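DegT/DnrJ/EryC1/StrS aminotransferase (PDB 4QGR) binds pyridoxal 5'-phosphate and, judging from its family, probably acts as a transaminase that uses this cofactor. Local coordinates at residues I317-L329 with L343-P357. Residues are numbered along the deposited sequence; the frame is centred on the assembly and turned at random.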
# COMPACT_ATOMS: atom_id res chain seq x y z
N ILE A 317 -18.84 -3.63 28.93
CA ILE A 317 -17.39 -3.80 28.76
C ILE A 317 -17.15 -4.53 27.44
O ILE A 317 -17.60 -5.67 27.28
CB ILE A 317 -16.79 -4.57 29.96
CG1 ILE A 317 -16.97 -3.78 31.25
CG2 ILE A 317 -15.32 -4.89 29.71
CD1 ILE A 317 -17.00 -4.63 32.50
N PRO A 318 -16.47 -3.88 26.49
CA PRO A 318 -16.12 -4.56 25.24
C PRO A 318 -14.96 -5.52 25.44
O PRO A 318 -14.10 -5.29 26.33
CB PRO A 318 -15.69 -3.41 24.34
CG PRO A 318 -15.10 -2.41 25.30
CD PRO A 318 -15.98 -2.48 26.50
N SER A 319 -14.94 -6.58 24.63
CA SER A 319 -13.81 -7.52 24.63
C SER A 319 -13.78 -8.18 23.26
O SER A 319 -14.79 -8.21 22.55
CB SER A 319 -13.96 -8.55 25.73
OG SER A 319 -15.13 -9.38 25.57
N VAL A 320 -12.62 -8.71 22.87
CA VAL A 320 -12.45 -9.24 21.51
C VAL A 320 -11.66 -10.54 21.59
O VAL A 320 -10.73 -10.66 22.37
CB VAL A 320 -11.66 -8.27 20.62
CG1 VAL A 320 -11.62 -8.74 19.16
CG2 VAL A 320 -12.31 -6.91 20.70
N ILE A 321 -12.05 -11.51 20.77
CA ILE A 321 -11.32 -12.76 20.67
C ILE A 321 -10.30 -12.63 19.55
O ILE A 321 -10.69 -12.49 18.39
CB ILE A 321 -12.28 -13.92 20.34
CG1 ILE A 321 -13.30 -14.09 21.46
CG2 ILE A 321 -11.51 -15.23 20.16
CD1 ILE A 321 -14.38 -15.11 21.15
N TYR A 322 -9.04 -12.67 19.90
CA TYR A 322 -7.91 -12.80 18.97
C TYR A 322 -7.25 -14.17 19.27
O TYR A 322 -6.60 -14.31 20.29
CB TYR A 322 -6.89 -11.67 19.24
CG TYR A 322 -7.43 -10.31 18.87
CD1 TYR A 322 -7.65 -9.98 17.53
CD2 TYR A 322 -7.71 -9.36 19.84
CE1 TYR A 322 -8.20 -8.76 17.19
CE2 TYR A 322 -8.22 -8.12 19.51
CZ TYR A 322 -8.43 -7.81 18.18
OH TYR A 322 -8.92 -6.54 17.85
N TYR A 323 -7.40 -15.20 18.42
CA TYR A 323 -7.97 -15.15 17.09
C TYR A 323 -9.00 -16.25 17.01
O TYR A 323 -8.84 -17.32 17.62
CB TYR A 323 -6.89 -15.39 16.02
CG TYR A 323 -5.91 -14.27 15.97
CD1 TYR A 323 -6.14 -13.18 15.18
CD2 TYR A 323 -4.73 -14.31 16.72
CE1 TYR A 323 -5.26 -12.11 15.16
CE2 TYR A 323 -3.85 -13.26 16.71
CZ TYR A 323 -4.11 -12.17 15.91
OH TYR A 323 -3.27 -11.08 15.87
N VAL A 324 -10.05 -15.99 16.26
CA VAL A 324 -11.14 -16.92 16.16
C VAL A 324 -10.78 -18.16 15.36
O VAL A 324 -11.25 -19.25 15.71
CB VAL A 324 -12.39 -16.21 15.57
CG1 VAL A 324 -13.48 -17.19 15.25
CG2 VAL A 324 -12.90 -15.19 16.59
N LYS A 325 -10.01 -17.98 14.30
CA LYS A 325 -9.64 -19.06 13.38
C LYS A 325 -8.16 -18.91 13.10
O LYS A 325 -7.76 -17.93 12.49
CB LYS A 325 -10.46 -18.97 12.08
CG LYS A 325 -11.10 -20.26 11.70
CD LYS A 325 -11.99 -20.16 10.47
CE LYS A 325 -11.77 -21.37 9.58
NZ LYS A 325 -13.07 -21.90 9.09
N PRO A 326 -7.33 -19.85 13.59
CA PRO A 326 -5.89 -19.79 13.21
C PRO A 326 -5.72 -19.96 11.71
O PRO A 326 -6.55 -20.55 11.05
CB PRO A 326 -5.26 -20.92 14.00
CG PRO A 326 -6.36 -21.92 14.15
CD PRO A 326 -7.64 -21.09 14.32
N LEU A 327 -4.64 -19.43 11.18
CA LEU A 327 -4.44 -19.38 9.76
C LEU A 327 -4.51 -20.73 9.09
O LEU A 327 -5.06 -20.83 7.99
CB LEU A 327 -3.10 -18.69 9.44
CG LEU A 327 -3.03 -17.23 9.91
CD1 LEU A 327 -1.78 -16.57 9.31
CD2 LEU A 327 -4.26 -16.38 9.54
N HIS A 328 -3.96 -21.76 9.72
CA HIS A 328 -3.88 -23.04 9.05
C HIS A 328 -5.25 -23.66 8.82
O HIS A 328 -5.37 -24.62 8.06
CB HIS A 328 -2.98 -24.03 9.79
CG HIS A 328 -3.58 -24.62 11.02
ND1 HIS A 328 -3.76 -23.90 12.18
CD2 HIS A 328 -4.05 -25.86 11.28
CE1 HIS A 328 -4.28 -24.67 13.11
NE2 HIS A 328 -4.47 -25.87 12.59
N LEU A 329 -6.26 -23.14 9.50
CA LEU A 329 -7.62 -23.64 9.30
C LEU A 329 -8.42 -22.77 8.35
O LEU A 329 -9.56 -23.13 8.01
CB LEU A 329 -8.35 -23.79 10.62
CG LEU A 329 -7.73 -24.81 11.57
CD1 LEU A 329 -8.52 -24.70 12.87
CD2 LEU A 329 -7.65 -26.23 11.05
N LEU A 343 -0.90 -28.69 15.22
CA LEU A 343 -0.95 -27.39 15.91
C LEU A 343 -2.04 -27.38 16.98
O LEU A 343 -2.99 -26.61 16.90
CB LEU A 343 -1.20 -26.31 14.86
CG LEU A 343 -0.31 -26.41 13.62
CD1 LEU A 343 -0.80 -25.50 12.48
CD2 LEU A 343 1.07 -26.06 14.06
N PRO A 344 -1.89 -28.24 18.03
CA PRO A 344 -2.99 -28.36 18.99
C PRO A 344 -3.24 -27.08 19.79
O PRO A 344 -4.41 -26.79 20.12
CB PRO A 344 -2.56 -29.53 19.92
CG PRO A 344 -1.09 -29.60 19.76
CD PRO A 344 -0.83 -29.23 18.30
N VAL A 345 -2.18 -26.34 20.10
CA VAL A 345 -2.34 -25.10 20.90
C VAL A 345 -3.10 -24.08 20.06
O VAL A 345 -4.11 -23.51 20.49
CB VAL A 345 -0.99 -24.54 21.40
CG1 VAL A 345 -1.18 -23.27 22.17
CG2 VAL A 345 -0.24 -25.56 22.26
N SER A 346 -2.62 -23.85 18.84
CA SER A 346 -3.30 -22.93 17.93
C SER A 346 -4.78 -23.32 17.72
O SER A 346 -5.66 -22.44 17.59
CB SER A 346 -2.59 -22.92 16.59
OG SER A 346 -1.27 -22.37 16.72
N GLU A 347 -5.08 -24.61 17.70
CA GLU A 347 -6.45 -25.02 17.45
C GLU A 347 -7.38 -24.86 18.67
O GLU A 347 -8.60 -24.66 18.51
CB GLU A 347 -6.46 -26.48 16.94
CG GLU A 347 -5.94 -26.57 15.53
CD GLU A 347 -5.98 -27.97 14.95
OE1 GLU A 347 -6.55 -28.87 15.62
OE2 GLU A 347 -5.48 -28.17 13.82
N SER A 348 -6.84 -25.03 19.86
CA SER A 348 -7.65 -24.96 21.08
C SER A 348 -7.76 -23.56 21.71
O SER A 348 -8.76 -23.26 22.37
CB SER A 348 -7.13 -25.94 22.12
OG SER A 348 -5.81 -25.63 22.45
N LEU A 349 -6.76 -22.71 21.52
CA LEU A 349 -6.85 -21.35 22.07
C LEU A 349 -8.10 -20.56 21.73
O LEU A 349 -8.58 -19.82 22.60
CB LEU A 349 -5.63 -20.50 21.68
CG LEU A 349 -4.41 -20.75 22.53
CD1 LEU A 349 -3.23 -20.00 21.94
CD2 LEU A 349 -4.68 -20.29 23.98
N PRO A 350 -8.57 -20.61 20.46
CA PRO A 350 -9.79 -19.90 20.11
C PRO A 350 -11.00 -20.23 20.97
O PRO A 350 -11.94 -19.42 21.01
CB PRO A 350 -10.04 -20.30 18.64
CG PRO A 350 -8.70 -20.64 18.11
CD PRO A 350 -8.01 -21.30 19.30
N SER A 351 -11.02 -21.36 21.66
CA SER A 351 -12.17 -21.70 22.49
C SER A 351 -12.09 -21.10 23.87
O SER A 351 -13.08 -21.16 24.60
CB SER A 351 -12.36 -23.22 22.60
OG SER A 351 -11.28 -23.82 23.32
N ARG A 352 -10.94 -20.55 24.25
CA ARG A 352 -10.76 -20.06 25.61
C ARG A 352 -10.11 -18.69 25.78
O ARG A 352 -10.17 -18.13 26.86
CB ARG A 352 -10.02 -21.11 26.45
CG ARG A 352 -8.62 -21.44 25.97
CD ARG A 352 -7.97 -22.63 26.75
NE ARG A 352 -6.53 -22.71 26.40
CZ ARG A 352 -5.96 -23.58 25.54
NH1 ARG A 352 -6.68 -24.52 24.94
NH2 ARG A 352 -4.64 -23.56 25.31
N ILE A 353 -9.50 -18.14 24.73
CA ILE A 353 -8.81 -16.84 24.83
C ILE A 353 -9.77 -15.66 24.73
O ILE A 353 -10.81 -15.73 24.06
CB ILE A 353 -7.70 -16.75 23.77
CG1 ILE A 353 -6.61 -15.75 24.19
CG2 ILE A 353 -8.27 -16.51 22.38
CD1 ILE A 353 -5.35 -15.86 23.36
N LEU A 354 -9.41 -14.55 25.37
CA LEU A 354 -10.18 -13.31 25.28
C LEU A 354 -9.29 -12.12 25.60
O LEU A 354 -8.48 -12.20 26.51
CB LEU A 354 -11.35 -13.37 26.26
CG LEU A 354 -12.34 -12.19 26.17
CD1 LEU A 354 -13.03 -12.13 24.81
CD2 LEU A 354 -13.36 -12.26 27.29
N SER A 355 -9.40 -11.06 24.80
CA SER A 355 -8.65 -9.84 25.05
C SER A 355 -9.52 -8.76 25.69
O SER A 355 -10.67 -8.58 25.33
CB SER A 355 -7.98 -9.33 23.77
OG SER A 355 -7.16 -10.36 23.21
N LEU A 356 -8.98 -8.11 26.72
CA LEU A 356 -9.73 -7.13 27.56
C LEU A 356 -9.31 -5.70 27.18
O LEU A 356 -8.25 -5.50 26.58
CB LEU A 356 -9.37 -7.35 29.03
CG LEU A 356 -9.55 -8.77 29.55
CD1 LEU A 356 -9.23 -8.84 31.04
CD2 LEU A 356 -10.99 -9.22 29.29
N PRO A 357 -10.11 -4.69 27.53
CA PRO A 357 -9.71 -3.34 27.27
C PRO A 357 -8.28 -3.07 27.76
O PRO A 357 -7.91 -3.45 28.86
CB PRO A 357 -10.72 -2.51 28.05
CG PRO A 357 -11.97 -3.37 28.04
CD PRO A 357 -11.43 -4.77 28.20
O HOH W 1 -7.94 -12.95 22.58
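His328 and Glu347 meet through a nearly straight hydrogen bond, NE2 to OE2, 2.8 Å long. The carboxylate lies almost coplanar with the imidazole, the two planes 9° apart, and OE2 accepts with its anti lone pair. His328 turns CG between its backbone N and carbonyl carbon (chi1 75°), which aims the ring at the helix 344-348. Leu343, at the N-cap position of that helix, sets CD1 over the centre of one ring face, 3.3 Å from the centroid, as a CH-pi contact. Leu329 CG lies against the opposite face.

Further along, Pro326 CD packs on Pro350 CG, the rings at about a right angle. Pro326 CG lies 3.5 Å from Ser346 O, a buried oxygen with no partner in the model. Pro350 CB packs on the carbonyl oxygens of Tyr323 and Val324. The peptide before Tyr323 is cis. Its side chain lies close to the bound cofactor, and its hydroxyl bonds to Gln173 of that site. This is the C-terminal part of a fold-type I pyridoxal phosphate enzyme.

At the other end, Val320 and Ser355 form a single antiparallel hydrogen-bonded pair, with Val320 N to Ser355 O at 3.1 Å and Ser355 N to Val320 O at 2.8 Å. Strand 353-356 also pairs with strand 298-301. Leu354 CD1 reaches Ser319 OG at 3.5 Å. Ser355 OG sits at the edge of the Tyr322 ring, bonded to Ser299 and to a water that accepts from Tyr322 N.

Glu347 and Ser89 hold NE2 and ND1, fixing the His328 ring's rotation, and Glu347's charge probably favours a protonated imidazole.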